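Local coordinates for protein racemase, putative (Roseobacter denitrificans, PDB 3TCS) that binds magnesium and D-alanine and, as a member of the mandelate racemase/muconate lactonizing enzyme family, may act as a hydro-lyase, at residues 100-112 and 279-291. Sequence-based numbering, arbitrary orientation.
Sequences LRRAMAGVDTAIW and PDILYLGGICRTL
A105 is the bump at the middle of this contact: its methyl presses into the hollow of the 281-286 turn, 3.3 Å from L282 O and 3.5 Å from G286 N, with L282 CD2 closing one flank beside T109 CG2. G286, with no side chain, lets the turn come down on helix 98-119, its CA 3.9 Å from the CA of A105, while G285 takes the positive phi (112°) that turns the chain. G285 CA also sends a nearly straight CH...O contact to R101 O.

One turn further along, D108 reaches the start of helix 287-300. With CG anti to the backbone N (chi1 164°), its carboxylate takes I287 N on OD2 (2.8 Å), from above the carboxylate plane, and C288 N on OD1 (3.1 Å), on the syn side. A water ties OD1 to G285 O and R289 N as well. W112 shuts this end: I287 CG2 sits over the face of its five-membered ring, and C288 SG lies at the edge.

At the other end R102 runs out extended, and Y283 CE1 comes over one guanidinium face, 3.4 Å from NH2. A water joins R102 NH2 to Y283 OH, S98 takes NE, and K94 O of the second subunit also accepts from NH2.

The arrangement is the interdomain seam of the enolase-superfamily fold, where a helix of the N-terminal domain packs on a barrel beta-alpha loop, here close to magnesium-binding E257.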
# COMPACT_ATOMS: atom_id res chain seq x y z
N LEU B 100 4.19 2.33 -4.90
CA LEU B 100 4.17 2.01 -6.33
C LEU B 100 3.32 3.02 -7.11
O LEU B 100 3.69 3.42 -8.21
CB LEU B 100 3.62 0.60 -6.57
CG LEU B 100 3.68 0.11 -8.03
CD1 LEU B 100 5.11 -0.26 -8.38
CD2 LEU B 100 2.76 -1.09 -8.23
N ARG B 101 2.18 3.42 -6.55
CA ARG B 101 1.31 4.38 -7.23
C ARG B 101 1.93 5.77 -7.27
O ARG B 101 1.79 6.48 -8.26
CB ARG B 101 -0.06 4.46 -6.56
CG ARG B 101 -1.01 3.33 -6.93
CD ARG B 101 -0.56 2.06 -6.30
NE ARG B 101 -1.35 0.90 -6.71
CZ ARG B 101 -1.02 -0.34 -6.39
NH1 ARG B 101 0.07 -0.55 -5.66
NH2 ARG B 101 -1.74 -1.36 -6.81
N ARG B 102 2.60 6.15 -6.19
CA ARG B 102 3.26 7.46 -6.14
C ARG B 102 4.30 7.54 -7.25
O ARG B 102 4.50 8.60 -7.84
CB ARG B 102 3.97 7.65 -4.79
CG ARG B 102 3.05 7.87 -3.60
CD ARG B 102 3.86 7.87 -2.31
NE ARG B 102 3.00 8.11 -1.15
CZ ARG B 102 3.00 9.23 -0.43
NH1 ARG B 102 3.81 10.23 -0.74
NH2 ARG B 102 2.17 9.34 0.60
N ALA B 103 4.96 6.42 -7.51
CA ALA B 103 5.99 6.34 -8.54
C ALA B 103 5.37 6.33 -9.93
O ALA B 103 5.81 7.06 -10.83
CB ALA B 103 6.84 5.08 -8.33
N MET B 104 4.35 5.50 -10.11
CA MET B 104 3.65 5.41 -11.39
C MET B 104 3.12 6.78 -11.80
O MET B 104 3.12 7.13 -12.98
CB MET B 104 2.47 4.44 -11.29
CG MET B 104 2.86 2.98 -11.10
SD MET B 104 1.42 1.98 -10.63
CE MET B 104 0.27 2.39 -11.94
N ALA B 105 2.65 7.55 -10.82
CA ALA B 105 2.09 8.87 -11.09
C ALA B 105 3.09 9.78 -11.80
O ALA B 105 2.70 10.61 -12.62
CB ALA B 105 1.62 9.52 -9.78
N GLY B 106 4.36 9.63 -11.46
CA GLY B 106 5.39 10.45 -12.07
C GLY B 106 5.58 10.14 -13.55
O GLY B 106 5.78 11.05 -14.36
N VAL B 107 5.53 8.87 -13.90
CA VAL B 107 5.70 8.50 -15.31
C VAL B 107 4.44 8.90 -16.08
O VAL B 107 4.52 9.41 -17.19
CB VAL B 107 5.97 6.99 -15.48
CG1 VAL B 107 6.16 6.67 -16.96
CG2 VAL B 107 7.20 6.59 -14.68
N ASP B 108 3.28 8.66 -15.46
CA ASP B 108 2.00 9.00 -16.08
C ASP B 108 1.91 10.49 -16.40
O ASP B 108 1.61 10.87 -17.53
CB ASP B 108 0.85 8.61 -15.15
CG ASP B 108 -0.47 9.27 -15.53
OD1 ASP B 108 -1.38 8.57 -16.01
OD2 ASP B 108 -0.59 10.50 -15.33
N THR B 109 2.16 11.34 -15.41
CA THR B 109 2.06 12.77 -15.64
C THR B 109 3.09 13.29 -16.64
O THR B 109 2.81 14.24 -17.36
CB THR B 109 2.14 13.58 -14.31
OG1 THR B 109 3.33 13.23 -13.59
CG2 THR B 109 0.91 13.28 -13.45
N ALA B 110 4.26 12.65 -16.71
CA ALA B 110 5.28 13.08 -17.68
C ALA B 110 4.80 12.72 -19.09
O ALA B 110 5.06 13.44 -20.06
CB ALA B 110 6.61 12.38 -17.38
N ILE B 111 4.11 11.59 -19.20
CA ILE B 111 3.59 11.15 -20.49
C ILE B 111 2.50 12.11 -20.96
O ILE B 111 2.43 12.43 -22.14
CB ILE B 111 3.05 9.70 -20.39
CG1 ILE B 111 4.24 8.74 -20.25
CG2 ILE B 111 2.19 9.35 -21.60
CD1 ILE B 111 3.85 7.29 -20.05
N TRP B 112 1.66 12.60 -20.05
CA TRP B 112 0.62 13.54 -20.48
C TRP B 112 1.23 14.86 -20.95
O TRP B 112 0.75 15.47 -21.90
CB TRP B 112 -0.40 13.78 -19.36
CG TRP B 112 -1.34 12.62 -19.22
CD1 TRP B 112 -1.28 11.61 -18.30
CD2 TRP B 112 -2.46 12.32 -20.07
NE1 TRP B 112 -2.28 10.70 -18.53
CE2 TRP B 112 -3.02 11.11 -19.61
CE3 TRP B 112 -3.03 12.96 -21.18
CZ2 TRP B 112 -4.14 10.53 -20.22
CZ3 TRP B 112 -4.14 12.37 -21.79
CH2 TRP B 112 -4.68 11.17 -21.30
N PRO B 279 -10.04 12.31 -4.88
CA PRO B 279 -8.78 11.63 -5.18
C PRO B 279 -7.63 12.63 -5.28
O PRO B 279 -7.84 13.81 -5.58
CB PRO B 279 -9.07 10.98 -6.53
CG PRO B 279 -9.99 11.97 -7.18
CD PRO B 279 -10.93 12.34 -6.05
N ASP B 280 -6.41 12.16 -4.98
CA ASP B 280 -5.22 12.99 -5.13
C ASP B 280 -4.57 12.35 -6.35
O ASP B 280 -4.24 11.17 -6.33
CB ASP B 280 -4.30 12.89 -3.90
CG ASP B 280 -3.00 13.67 -4.08
OD1 ASP B 280 -2.15 13.24 -4.89
OD2 ASP B 280 -2.82 14.72 -3.42
N ILE B 281 -4.42 13.12 -7.42
CA ILE B 281 -3.86 12.61 -8.66
C ILE B 281 -2.56 11.82 -8.52
O ILE B 281 -2.37 10.80 -9.19
CB ILE B 281 -3.63 13.76 -9.66
CG1 ILE B 281 -4.98 14.33 -10.10
CG2 ILE B 281 -2.82 13.26 -10.86
CD1 ILE B 281 -4.88 15.63 -10.87
N LEU B 282 -1.68 12.28 -7.65
CA LEU B 282 -0.40 11.60 -7.49
C LEU B 282 -0.43 10.42 -6.51
O LEU B 282 0.26 9.42 -6.73
CB LEU B 282 0.68 12.62 -7.11
CG LEU B 282 0.78 13.77 -8.14
CD1 LEU B 282 1.91 14.71 -7.74
CD2 LEU B 282 1.02 13.22 -9.55
N TYR B 283 -1.22 10.50 -5.44
CA TYR B 283 -1.30 9.37 -4.52
C TYR B 283 -2.02 8.21 -5.21
O TYR B 283 -1.76 7.04 -4.92
CB TYR B 283 -2.10 9.70 -3.25
CG TYR B 283 -1.47 10.70 -2.29
CD1 TYR B 283 -0.08 10.81 -2.15
CD2 TYR B 283 -2.28 11.52 -1.48
CE1 TYR B 283 0.49 11.69 -1.24
CE2 TYR B 283 -1.71 12.41 -0.56
CZ TYR B 283 -0.33 12.49 -0.45
OH TYR B 283 0.23 13.35 0.47
N LEU B 284 -2.92 8.54 -6.13
CA LEU B 284 -3.72 7.54 -6.84
C LEU B 284 -3.00 6.83 -7.99
O LEU B 284 -3.46 5.80 -8.47
CB LEU B 284 -5.02 8.17 -7.34
CG LEU B 284 -6.07 7.34 -8.09
CD1 LEU B 284 -6.41 6.07 -7.32
CD2 LEU B 284 -7.33 8.20 -8.26
N GLY B 285 -1.87 7.38 -8.44
CA GLY B 285 -1.15 6.73 -9.52
C GLY B 285 -1.13 7.47 -10.84
O GLY B 285 -0.65 6.94 -11.84
N GLY B 286 -1.65 8.69 -10.87
CA GLY B 286 -1.62 9.44 -12.11
C GLY B 286 -2.96 9.84 -12.68
O GLY B 286 -4.01 9.53 -12.12
N ILE B 287 -2.90 10.55 -13.80
CA ILE B 287 -4.09 11.02 -14.50
C ILE B 287 -4.99 9.88 -14.98
O ILE B 287 -6.19 9.88 -14.72
CB ILE B 287 -3.69 11.88 -15.72
CG1 ILE B 287 -3.03 13.18 -15.25
CG2 ILE B 287 -4.91 12.18 -16.59
CD1 ILE B 287 -3.95 14.10 -14.48
N CYS B 288 -4.42 8.91 -15.68
CA CYS B 288 -5.20 7.79 -16.19
C CYS B 288 -6.00 7.11 -15.09
O CYS B 288 -7.20 6.88 -15.23
CB CYS B 288 -4.30 6.77 -16.88
SG CYS B 288 -3.60 7.37 -18.41
N ARG B 289 -5.34 6.78 -13.98
CA ARG B 289 -6.03 6.11 -12.89
C ARG B 289 -7.03 7.04 -12.21
O ARG B 289 -8.10 6.60 -11.78
CB ARG B 289 -5.00 5.55 -11.91
CG ARG B 289 -4.25 4.33 -12.48
CD ARG B 289 -3.04 3.96 -11.65
NE ARG B 289 -3.39 3.81 -10.24
CZ ARG B 289 -3.87 2.71 -9.69
NH1 ARG B 289 -4.07 1.61 -10.42
NH2 ARG B 289 -4.18 2.70 -8.40
N THR B 290 -6.72 8.33 -12.13
CA THR B 290 -7.66 9.27 -11.53
C THR B 290 -8.92 9.35 -12.41
O THR B 290 -10.04 9.44 -11.90
CB THR B 290 -7.04 10.68 -11.37
OG1 THR B 290 -5.92 10.60 -10.48
CG2 THR B 290 -8.07 11.65 -10.80
N LEU B 291 -8.73 9.31 -13.72
CA LEU B 291 -9.87 9.37 -14.65
C LEU B 291 -10.80 8.16 -14.46
O LEU B 291 -12.00 8.25 -14.73
CB LEU B 291 -9.38 9.43 -16.10
CG LEU B 291 -8.70 10.76 -16.49
CD1 LEU B 291 -8.20 10.69 -17.92
CD2 LEU B 291 -9.70 11.90 -16.32
O HOH W 1 2.51 11.81 1.76
O HOH W 2 -2.46 6.92 -14.02